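Local atomic coordinates of putative hyaluronoglucosaminidase (Clostridium perfringens, PDB entry 6PWI), a protein that probably acts as a secreted, cell-wall-anchored hexosaminidase of glycoside hydrolase family 84, this chain holding its N-terminal domain, catalytic barrel and a helical part. Residues His128-Gly134 against Lys167-Asp173; Val107-Phe111 against Val136-Leu140; Ile526-Asn531 against Leu553-Glu558; Gly548-Leu553 against Arg605-Gly609. All blocks are in the same frame, centred on the assembly; numbering follows the deposited sequence.

Interaction 1. Residues His128-Gly134 against Lys167-Asp173; sequences HVVSVKG and KELLIED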
# COMPACT_ATOMS: atom_id res chain seq x y z
N HIS A 128 15.05 15.26 -1.95
CA HIS A 128 14.55 16.57 -2.32
C HIS A 128 14.43 17.45 -1.08
O HIS A 128 14.47 16.97 0.04
CB HIS A 128 13.21 16.44 -3.06
CG HIS A 128 12.11 15.91 -2.20
ND1 HIS A 128 11.93 14.56 -1.98
CD2 HIS A 128 11.15 16.54 -1.48
CE1 HIS A 128 10.90 14.38 -1.18
NE2 HIS A 128 10.40 15.58 -0.86
N VAL A 129 14.24 18.76 -1.33
CA VAL A 129 14.15 19.77 -0.30
C VAL A 129 12.91 20.62 -0.57
O VAL A 129 12.66 20.99 -1.72
CB VAL A 129 15.42 20.64 -0.30
CG1 VAL A 129 15.26 21.90 0.53
CG2 VAL A 129 16.65 19.85 0.14
N VAL A 130 12.15 20.92 0.48
CA VAL A 130 11.06 21.88 0.39
C VAL A 130 11.37 23.05 1.31
O VAL A 130 11.66 22.86 2.48
CB VAL A 130 9.69 21.24 0.72
CG1 VAL A 130 8.56 22.25 0.60
CG2 VAL A 130 9.40 20.03 -0.14
N SER A 131 11.34 24.27 0.76
CA SER A 131 11.65 25.45 1.54
C SER A 131 10.50 26.45 1.48
O SER A 131 10.03 26.80 0.40
CB SER A 131 12.94 26.06 1.09
OG SER A 131 12.93 27.46 1.32
N VAL A 132 10.04 26.88 2.66
CA VAL A 132 9.05 27.93 2.79
C VAL A 132 9.70 29.07 3.57
O VAL A 132 9.99 28.92 4.76
CB VAL A 132 7.76 27.43 3.47
CG1 VAL A 132 6.79 28.57 3.75
CG2 VAL A 132 7.07 26.34 2.66
N LYS A 133 9.97 30.17 2.86
CA LYS A 133 10.70 31.31 3.39
C LYS A 133 10.25 32.59 2.68
O LYS A 133 10.45 32.74 1.47
CB LYS A 133 12.21 31.09 3.24
CG LYS A 133 13.09 31.94 4.14
CD LYS A 133 14.57 31.71 3.91
CE LYS A 133 15.46 32.58 4.77
NZ LYS A 133 16.88 32.38 4.43
N GLY A 134 9.64 33.49 3.46
CA GLY A 134 9.10 34.74 2.94
C GLY A 134 8.06 34.49 1.85
O GLY A 134 7.11 33.74 2.05
N LYS A 167 3.30 28.13 7.76
CA LYS A 167 4.49 28.21 8.59
C LYS A 167 5.74 28.11 7.72
O LYS A 167 5.79 27.28 6.81
CB LYS A 167 4.52 27.09 9.63
CG LYS A 167 3.37 27.07 10.63
CD LYS A 167 3.66 26.22 11.84
CE LYS A 167 2.82 26.60 13.04
NZ LYS A 167 3.47 26.19 14.31
N GLU A 168 6.73 28.95 8.00
CA GLU A 168 8.02 28.86 7.35
C GLU A 168 8.69 27.56 7.79
O GLU A 168 8.79 27.30 8.98
CB GLU A 168 8.92 30.02 7.77
CG GLU A 168 8.50 31.38 7.25
CD GLU A 168 9.66 32.36 7.11
OE1 GLU A 168 10.64 32.22 7.87
OE2 GLU A 168 9.59 33.25 6.24
N LEU A 169 9.15 26.75 6.83
CA LEU A 169 9.71 25.45 7.16
C LEU A 169 10.77 25.04 6.14
O LEU A 169 10.87 25.63 5.06
CB LEU A 169 8.58 24.42 7.23
CG LEU A 169 7.75 24.24 5.96
CD1 LEU A 169 8.34 23.17 5.05
CD2 LEU A 169 6.30 23.91 6.31
N LEU A 170 11.55 24.02 6.49
CA LEU A 170 12.51 23.40 5.60
C LEU A 170 12.45 21.88 5.76
O LEU A 170 12.80 21.34 6.81
CB LEU A 170 13.90 23.95 5.92
CG LEU A 170 15.06 23.36 5.10
CD1 LEU A 170 15.12 23.99 3.71
CD2 LEU A 170 16.38 23.57 5.82
N ILE A 171 11.97 21.19 4.71
CA ILE A 171 11.95 19.74 4.66
C ILE A 171 13.20 19.29 3.92
O ILE A 171 13.46 19.74 2.80
CB ILE A 171 10.67 19.21 3.97
CG1 ILE A 171 9.39 19.65 4.68
CG2 ILE A 171 10.73 17.70 3.82
CD1 ILE A 171 8.13 19.37 3.89
N GLU A 172 13.98 18.39 4.54
CA GLU A 172 15.07 17.73 3.84
C GLU A 172 14.76 16.24 3.79
O GLU A 172 15.01 15.52 4.76
CB GLU A 172 16.41 18.02 4.52
CG GLU A 172 16.80 19.49 4.52
CD GLU A 172 17.86 19.87 5.55
OE1 GLU A 172 17.48 20.33 6.66
OE2 GLU A 172 19.07 19.71 5.24
N ASP A 173 14.22 15.78 2.66
CA ASP A 173 13.57 14.47 2.62
C ASP A 173 14.27 13.54 1.63
O ASP A 173 14.92 13.99 0.68
CB ASP A 173 12.08 14.60 2.34
CG ASP A 173 11.23 13.54 3.02
OD1 ASP A 173 11.82 12.59 3.61
OD2 ASP A 173 10.00 13.67 2.98
O HOH W 1 8.86 15.92 1.50
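His128 and Asp173 face each other as an antiparallel hydrogen-bonded pair, and each grips the other's backbone: His128 N donates to Asp173 O and Asp173 N returns a bond to His128 O, both at 2.9 Å. Their side chains run alongside one another in the same direction, so that Asp173 CB sits over a face of the imidazole, 4.0 Å from the ring centroid. With CG of His128 lodged between its own N and carbonyl carbon (chi1 66°), the ring turns a face to Asp173 CB. A water takes up the polar ends, lying 2.8 Å from His128 NE2 and donating a hydrogen bond to Asp173 OD2. Further along, Val130 pairs with Ile171 in the same way, their CB atoms 4.0 Å apart, and Val132 N makes a nearly straight bond to Leu169 O.

These are neighbouring strands in the mixed sheet of the N-terminal domain, which belongs by sequence to the domain 2 family of the family 20 hydrolases. The face carrying His128, Val130, Leu169 and Asp173 packs in part on helix 144-158, through Tyr149, Leu154 and Ile157. On the other face, Val129 CG1 meets Leu170 CD1 at 3.8 Å. At the far end, where 128-134 leaves the sheet, the extended side chain of Glu168 reaches across, and its OE2 accepts a hydrogen bond from Gly134 N (2.8 Å), which stands above the carboxylate plane.

Second-shell bonds fix the first pair: His128 ND1 is hydrogen-bonded to Asp126 O, while Asp173 OD1 accepts from both Gln41 N and Trp444 NE1.

Interaction 2. Residues Val107-Phe111 against Val136-Leu140; sequences VDKYF and VIAVL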
# COMPACT_ATOMS: atom_id res chain seq x y z
N VAL A 107 16.17 27.99 -10.20
CA VAL A 107 15.81 27.50 -8.88
C VAL A 107 17.03 26.91 -8.19
O VAL A 107 17.20 27.08 -6.99
CB VAL A 107 14.63 26.51 -8.93
CG1 VAL A 107 14.23 26.07 -7.54
CG2 VAL A 107 13.44 27.08 -9.69
N ASP A 108 17.88 26.21 -8.96
CA ASP A 108 19.12 25.70 -8.42
C ASP A 108 19.94 26.87 -7.88
O ASP A 108 20.49 26.80 -6.78
CB ASP A 108 19.89 24.86 -9.45
CG ASP A 108 21.18 24.25 -8.92
OD1 ASP A 108 21.21 23.88 -7.72
OD2 ASP A 108 22.15 24.16 -9.69
N LYS A 109 19.97 27.96 -8.66
CA LYS A 109 20.70 29.17 -8.33
C LYS A 109 20.17 29.75 -7.02
O LYS A 109 20.95 30.09 -6.13
CB LYS A 109 20.57 30.17 -9.48
CG LYS A 109 21.53 31.35 -9.43
CD LYS A 109 21.71 32.01 -10.78
CE LYS A 109 22.84 33.01 -10.79
NZ LYS A 109 22.57 34.12 -9.85
N TYR A 110 18.84 29.85 -6.90
CA TYR A 110 18.22 30.41 -5.71
C TYR A 110 18.67 29.65 -4.46
O TYR A 110 18.95 30.27 -3.44
CB TYR A 110 16.70 30.50 -5.86
CG TYR A 110 15.96 30.66 -4.56
CD1 TYR A 110 15.73 31.91 -4.00
CD2 TYR A 110 15.49 29.55 -3.87
CE1 TYR A 110 15.07 32.05 -2.79
CE2 TYR A 110 14.83 29.67 -2.66
CZ TYR A 110 14.62 30.92 -2.12
OH TYR A 110 13.96 31.02 -0.93
N PHE A 111 18.76 28.31 -4.55
CA PHE A 111 19.14 27.51 -3.40
C PHE A 111 20.62 27.71 -3.07
O PHE A 111 20.97 27.84 -1.90
CB PHE A 111 18.82 26.03 -3.59
CG PHE A 111 17.41 25.65 -3.21
CD1 PHE A 111 17.12 25.19 -1.94
CD2 PHE A 111 16.37 25.76 -4.12
CE1 PHE A 111 15.83 24.84 -1.58
CE2 PHE A 111 15.08 25.41 -3.77
CZ PHE A 111 14.81 24.95 -2.50
N VAL A 136 8.79 33.07 -0.96
CA VAL A 136 9.30 31.99 -1.80
C VAL A 136 8.90 30.63 -1.22
O VAL A 136 9.25 30.29 -0.09
CB VAL A 136 10.83 32.07 -1.97
CG1 VAL A 136 11.32 31.09 -3.03
CG2 VAL A 136 11.30 33.48 -2.30
N ILE A 137 8.17 29.85 -2.03
CA ILE A 137 7.97 28.44 -1.75
C ILE A 137 8.71 27.65 -2.82
O ILE A 137 8.35 27.69 -3.99
CB ILE A 137 6.47 28.08 -1.68
CG1 ILE A 137 5.75 28.86 -0.58
CG2 ILE A 137 6.27 26.58 -1.52
CD1 ILE A 137 4.24 28.77 -0.66
N ALA A 138 9.76 26.94 -2.40
CA ALA A 138 10.67 26.32 -3.36
C ALA A 138 10.78 24.81 -3.12
O ALA A 138 10.65 24.32 -2.00
CB ALA A 138 12.02 26.99 -3.30
N VAL A 139 11.03 24.08 -4.22
CA VAL A 139 11.34 22.66 -4.17
C VAL A 139 12.55 22.42 -5.07
O VAL A 139 12.54 22.82 -6.23
CB VAL A 139 10.15 21.80 -4.63
CG1 VAL A 139 10.51 20.33 -4.75
CG2 VAL A 139 8.93 21.98 -3.74
N LEU A 140 13.57 21.76 -4.52
CA LEU A 140 14.70 21.32 -5.30
C LEU A 140 14.82 19.81 -5.13
O LEU A 140 15.00 19.33 -4.01
CB LEU A 140 15.96 22.03 -4.81
CG LEU A 140 17.18 21.91 -5.73
CD1 LEU A 140 16.99 22.72 -7.00
CD2 LEU A 140 18.45 22.36 -5.01
O HOH W 2 12.00 29.39 -0.15
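Leu140 and Phe111 form the heart of this contact, in which helix 106-114 lies across one face of the mixed sheet in an alpha/beta layer of the N-terminal domain. The axes of 107-111 and 136-140 come within 8.9 Å at an angle of 104°, so the helix runs across the strand. Apart from a bridging water the contact is apolar packing, mostly of side chains.

Leu140 and Phe111 run antiparallel, each passing alongside the other. The Leu140 CB stands over a face of the phenyl ring, 3.8 Å from its centroid and 18° off the normal, a CH-pi contact displaced toward the rim. The CG of Leu140 is anti to its backbone N (chi1 -167°), which carries the branch out to the helix: CD2 lies against CB and CG of Phe111, and CD1 reaches CA of Asp108 at 3.9 Å. The carboxylate of Asp108 has other work, with OD2 accepting from Glu104 N.

Farther out on the same ring, Phe111 CE2 and CZ lie against the methyl of Ala138, CE2 at 3.5 Å from its CB. The ring also touches Val129 and Ser131 on the next strand, so it spans two strands of the sheet.

Tyr110 is the third large contributor. It reaches toward Val136 from the helix side, with CE2 brushing Ala138 CB on the way and CZ lying 3.4 Å from Val136 CG1. Its hydroxyl OH ends 2.7 Å from a water, and that water donates a hydrogen bond of 2.9 Å to Val136 O.

Interaction 3. Residues Ile526-Asn531 against Leu553-Glu558; sequences ILDATN and LRDLAE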
# COMPACT_ATOMS: atom_id res chain seq x y z
N ILE A 526 -19.40 -0.05 18.05
CA ILE A 526 -19.24 -0.90 16.88
C ILE A 526 -20.53 -0.86 16.07
O ILE A 526 -20.49 -0.62 14.86
CB ILE A 526 -18.84 -2.35 17.27
CG1 ILE A 526 -17.46 -2.40 17.92
CG2 ILE A 526 -18.95 -3.28 16.06
CD1 ILE A 526 -17.14 -3.73 18.56
N LEU A 527 -21.66 -1.08 16.75
CA LEU A 527 -22.95 -1.16 16.09
C LEU A 527 -23.27 0.15 15.36
O LEU A 527 -23.71 0.13 14.21
CB LEU A 527 -24.03 -1.50 17.12
CG LEU A 527 -25.46 -1.54 16.59
CD1 LEU A 527 -25.63 -2.61 15.52
CD2 LEU A 527 -26.45 -1.76 17.72
N ASP A 528 -23.03 1.28 16.03
CA ASP A 528 -23.30 2.58 15.45
C ASP A 528 -22.47 2.78 14.19
O ASP A 528 -22.96 3.32 13.20
CB ASP A 528 -23.08 3.71 16.47
CG ASP A 528 -24.18 3.80 17.52
OD1 ASP A 528 -25.31 3.34 17.25
OD2 ASP A 528 -23.90 4.35 18.61
N ALA A 529 -21.21 2.34 14.24
CA ALA A 529 -20.31 2.44 13.10
C ALA A 529 -20.89 1.68 11.91
O ALA A 529 -20.86 2.18 10.78
CB ALA A 529 -18.94 1.94 13.49
N THR A 530 -21.45 0.50 12.15
CA THR A 530 -21.98 -0.33 11.08
C THR A 530 -23.28 0.26 10.53
O THR A 530 -23.71 -0.13 9.44
CB THR A 530 -22.19 -1.79 11.51
OG1 THR A 530 -23.30 -1.84 12.41
CG2 THR A 530 -20.96 -2.44 12.10
N ASN A 531 -23.90 1.16 11.29
CA ASN A 531 -25.18 1.74 10.89
C ASN A 531 -25.00 3.11 10.25
O ASN A 531 -25.85 3.55 9.48
CB ASN A 531 -26.21 1.74 12.03
CG ASN A 531 -26.78 0.37 12.34
OD1 ASN A 531 -26.94 -0.47 11.46
ND2 ASN A 531 -27.10 0.13 13.60
N LEU A 553 -20.54 -7.91 10.82
CA LEU A 553 -20.12 -7.27 12.06
C LEU A 553 -21.31 -6.65 12.79
O LEU A 553 -21.34 -6.66 14.02
CB LEU A 553 -19.05 -6.21 11.76
CG LEU A 553 -18.51 -5.48 12.99
CD1 LEU A 553 -17.76 -6.43 13.90
CD2 LEU A 553 -17.62 -4.32 12.58
N ARG A 554 -22.28 -6.11 12.04
CA ARG A 554 -23.47 -5.54 12.65
C ARG A 554 -24.17 -6.62 13.48
O ARG A 554 -24.51 -6.39 14.65
CB ARG A 554 -24.41 -4.94 11.61
CG ARG A 554 -25.70 -4.37 12.18
CD ARG A 554 -26.66 -3.79 11.16
NE ARG A 554 -25.99 -2.89 10.23
CZ ARG A 554 -25.66 -3.21 8.98
NH1 ARG A 554 -25.04 -2.32 8.22
NH2 ARG A 554 -25.95 -4.40 8.49
N ASP A 555 -24.34 -7.79 12.88
CA ASP A 555 -24.98 -8.93 13.53
C ASP A 555 -24.18 -9.37 14.76
O ASP A 555 -24.78 -9.68 15.79
CB ASP A 555 -25.26 -10.05 12.53
CG ASP A 555 -26.16 -9.61 11.38
OD1 ASP A 555 -26.91 -8.61 11.54
OD2 ASP A 555 -26.13 -10.28 10.32
N LEU A 556 -22.84 -9.39 14.66
CA LEU A 556 -22.00 -9.76 15.80
C LEU A 556 -22.25 -8.79 16.95
O LEU A 556 -22.35 -9.21 18.09
CB LEU A 556 -20.51 -9.76 15.43
CG LEU A 556 -19.97 -10.86 14.52
CD1 LEU A 556 -18.46 -10.76 14.45
CD2 LEU A 556 -20.38 -12.26 14.97
N ALA A 557 -22.31 -7.49 16.64
CA ALA A 557 -22.54 -6.48 17.67
C ALA A 557 -23.90 -6.67 18.32
O ALA A 557 -24.02 -6.58 19.54
CB ALA A 557 -22.40 -5.09 17.10
N GLU A 558 -24.93 -6.96 17.51
CA GLU A 558 -26.27 -7.16 18.03
C GLU A 558 -26.32 -8.42 18.89
O GLU A 558 -26.98 -8.43 19.92
CB GLU A 558 -27.30 -7.16 16.89
CG GLU A 558 -27.83 -5.77 16.59
CD GLU A 558 -28.49 -5.56 15.23
OE1 GLU A 558 -28.48 -6.50 14.40
OE2 GLU A 558 -29.01 -4.44 15.00
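Helices 513-536 and 540-572 run roughly antiparallel here, at 149° and with 8.8 Å between the axes of the two short segments; Leu527 and Ala557 come nearest, CA to CA. Their CB atoms also touch, at 3.9 Å, and Ile526 CG2 lies against both Ala557 CB and Leu553 CG, the isoleucine and leucine side chains roughly perpendicular. Thr530 CG2 adds to this apolar side by meeting Leu553 CD2.

Two successive helices joined by a short link make an antiparallel helical hairpin, part of the helical region that follows the catalytic barrel. Phe473 of helix 467-475 packs on Thr530 and Leu553.

On the flank, Arg554 bends at chi3 (-48°) and turns its guanidinium edge to the other helix. NH1 donates to Thr530 O at 2.8 Å, approaching from above the carbonyl plane, while NE gives a more bent bond of 2.9 Å to Asn531 OD1, the amide and guanidinium planes lying 9° apart. NH2 makes a salt bridge with Asp551 one turn earlier. Thr530 OG1 rests on Arg554 CB and CG, and itself donates to Leu527 O.

Interaction 4. Residues Gly548-Leu553 against Arg605-Gly609; sequences GWVDSL and RPEPG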
# COMPACT_ATOMS: atom_id res chain seq x y z
N GLY A 548 -20.70 -6.71 2.93
CA GLY A 548 -20.94 -8.02 3.53
C GLY A 548 -20.25 -8.17 4.89
O GLY A 548 -20.80 -8.80 5.79
N TRP A 549 -19.06 -7.58 5.03
CA TRP A 549 -18.31 -7.62 6.27
C TRP A 549 -18.96 -6.72 7.32
O TRP A 549 -19.00 -7.08 8.50
CB TRP A 549 -16.84 -7.25 6.03
CG TRP A 549 -16.06 -8.39 5.46
CD1 TRP A 549 -15.39 -9.36 6.15
CD2 TRP A 549 -15.87 -8.70 4.06
NE1 TRP A 549 -14.79 -10.24 5.29
CE2 TRP A 549 -15.06 -9.86 4.00
CE3 TRP A 549 -16.28 -8.10 2.87
CZ2 TRP A 549 -14.67 -10.44 2.79
CZ3 TRP A 549 -15.89 -8.67 1.67
CH2 TRP A 549 -15.10 -9.82 1.63
N VAL A 550 -19.49 -5.58 6.88
CA VAL A 550 -20.14 -4.67 7.80
C VAL A 550 -21.45 -5.30 8.27
O VAL A 550 -21.82 -5.17 9.42
CB VAL A 550 -20.34 -3.28 7.16
CG1 VAL A 550 -21.08 -2.32 8.07
CG2 VAL A 550 -19.00 -2.68 6.74
N ASP A 551 -22.11 -6.03 7.36
CA ASP A 551 -23.35 -6.73 7.66
C ASP A 551 -23.09 -7.81 8.71
O ASP A 551 -23.85 -7.96 9.66
CB ASP A 551 -23.98 -7.32 6.39
CG ASP A 551 -24.59 -6.29 5.45
OD1 ASP A 551 -24.92 -5.18 5.93
OD2 ASP A 551 -24.72 -6.59 4.24
N SER A 552 -21.99 -8.55 8.54
CA SER A 552 -21.64 -9.60 9.46
C SER A 552 -21.30 -9.00 10.83
O SER A 552 -21.77 -9.49 11.85
CB SER A 552 -20.53 -10.45 8.92
OG SER A 552 -20.29 -11.56 9.75
N LEU A 553 -20.54 -7.91 10.82
CA LEU A 553 -20.12 -7.27 12.06
C LEU A 553 -21.31 -6.65 12.79
O LEU A 553 -21.34 -6.66 14.02
CB LEU A 553 -19.05 -6.21 11.76
CG LEU A 553 -18.51 -5.48 12.99
CD1 LEU A 553 -17.76 -6.43 13.90
CD2 LEU A 553 -17.62 -4.32 12.58
N ARG A 605 -18.40 -16.67 2.39
CA ARG A 605 -19.08 -16.15 3.57
C ARG A 605 -18.14 -15.19 4.32
O ARG A 605 -17.14 -15.62 4.90
CB ARG A 605 -19.55 -17.32 4.44
CG ARG A 605 -19.95 -16.96 5.87
CD ARG A 605 -20.42 -18.16 6.67
NE ARG A 605 -19.39 -19.17 6.87
CZ ARG A 605 -18.50 -19.17 7.86
NH1 ARG A 605 -18.49 -18.18 8.75
NH2 ARG A 605 -17.61 -20.14 7.95
N PRO A 606 -18.41 -13.87 4.33
CA PRO A 606 -17.54 -12.93 5.04
C PRO A 606 -17.65 -13.22 6.53
O PRO A 606 -18.74 -13.47 7.04
CB PRO A 606 -18.10 -11.55 4.67
CG PRO A 606 -19.52 -11.81 4.23
CD PRO A 606 -19.54 -13.21 3.66
N GLU A 607 -16.48 -13.22 7.19
CA GLU A 607 -16.39 -13.62 8.58
C GLU A 607 -15.40 -12.73 9.33
O GLU A 607 -14.28 -13.13 9.60
CB GLU A 607 -16.01 -15.10 8.68
CG GLU A 607 -16.24 -15.68 10.06
CD GLU A 607 -15.62 -17.06 10.26
OE1 GLU A 607 -14.47 -17.26 9.81
OE2 GLU A 607 -16.29 -17.93 10.86
N PRO A 608 -15.79 -11.48 9.68
CA PRO A 608 -14.98 -10.65 10.58
C PRO A 608 -15.10 -11.07 12.05
O PRO A 608 -15.99 -11.83 12.41
CB PRO A 608 -15.59 -9.26 10.36
CG PRO A 608 -17.05 -9.54 10.06
CD PRO A 608 -17.02 -10.81 9.22
N GLY A 609 -14.17 -10.56 12.87
CA GLY A 609 -14.24 -10.62 14.32
C GLY A 609 -13.95 -12.01 14.88
O GLY A 609 -14.47 -12.35 15.94
O HOH W 3 -18.47 -12.84 11.33
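Ser552 OG takes a hydrogen bond of 2.7 Å from a water that also donates to Pro608 O at 2.9 Å, and it is hydrogen-bonded as well to Ser592 O. The buried hydroxyl thus ties helix 540-572 both to the loop 605-609 and to the chain just ahead of the two-stranded antiparallel hairpin 597-604. This is a helix-loop packing in the helical region beyond the barrel, with two prolines of the loop laid along a turn of the helix.

Pro606 lies over the indole of Trp549: CB stands over a face of the five-membered ring, 3.5 Å from its centroid and 8° off the normal, a CH-pi contact. The tryptophan side chain leaves the helix with CG anti to its carbonyl carbon (chi1 -79°), which swings the ring round to meet the proline. Beyond it, NE1 is hydrogen-bonded to Lys401 O, fixing the indole from a third part of the chain. Next to Trp549, Gly548 has no side chain, and Pro606 CG comes to 3.6 Å from Gly548 O.

Pro608 sits a turn further on. Its CD packs against CB and OG of Ser552 and lies 3.8 Å from Trp549 CD1. Glu607, between the prolines, turns its CB away from the helix, and its carboxylate forms salt bridges with Arg402 and Arg605. The CG of Pro608 rests 3.5 Å from Trp549 O, the carbonyl that accepts the helix bond from Leu553 N.

From the N terminus, helix 106-114 comes first, and interaction 2 closes when strand 136-141 packs against it. Strand 127-133 lies between, so interaction 1, which closes at strand 165-175, crosses interaction 2 rather than nesting in it. Strands 127-133 and 136-141 are neighbours in one sheet, and together the two contacts bind helix and strands into the N-terminal domain. After the barrel, interaction 3 joins helices 513-536 and 540-572. Interaction 4 opens within that loop, from helix 540-572, and closes at 605-609, so these two also cross, sharing Leu553. The pairs lie far apart, with centres 45 to 52 Å from each other.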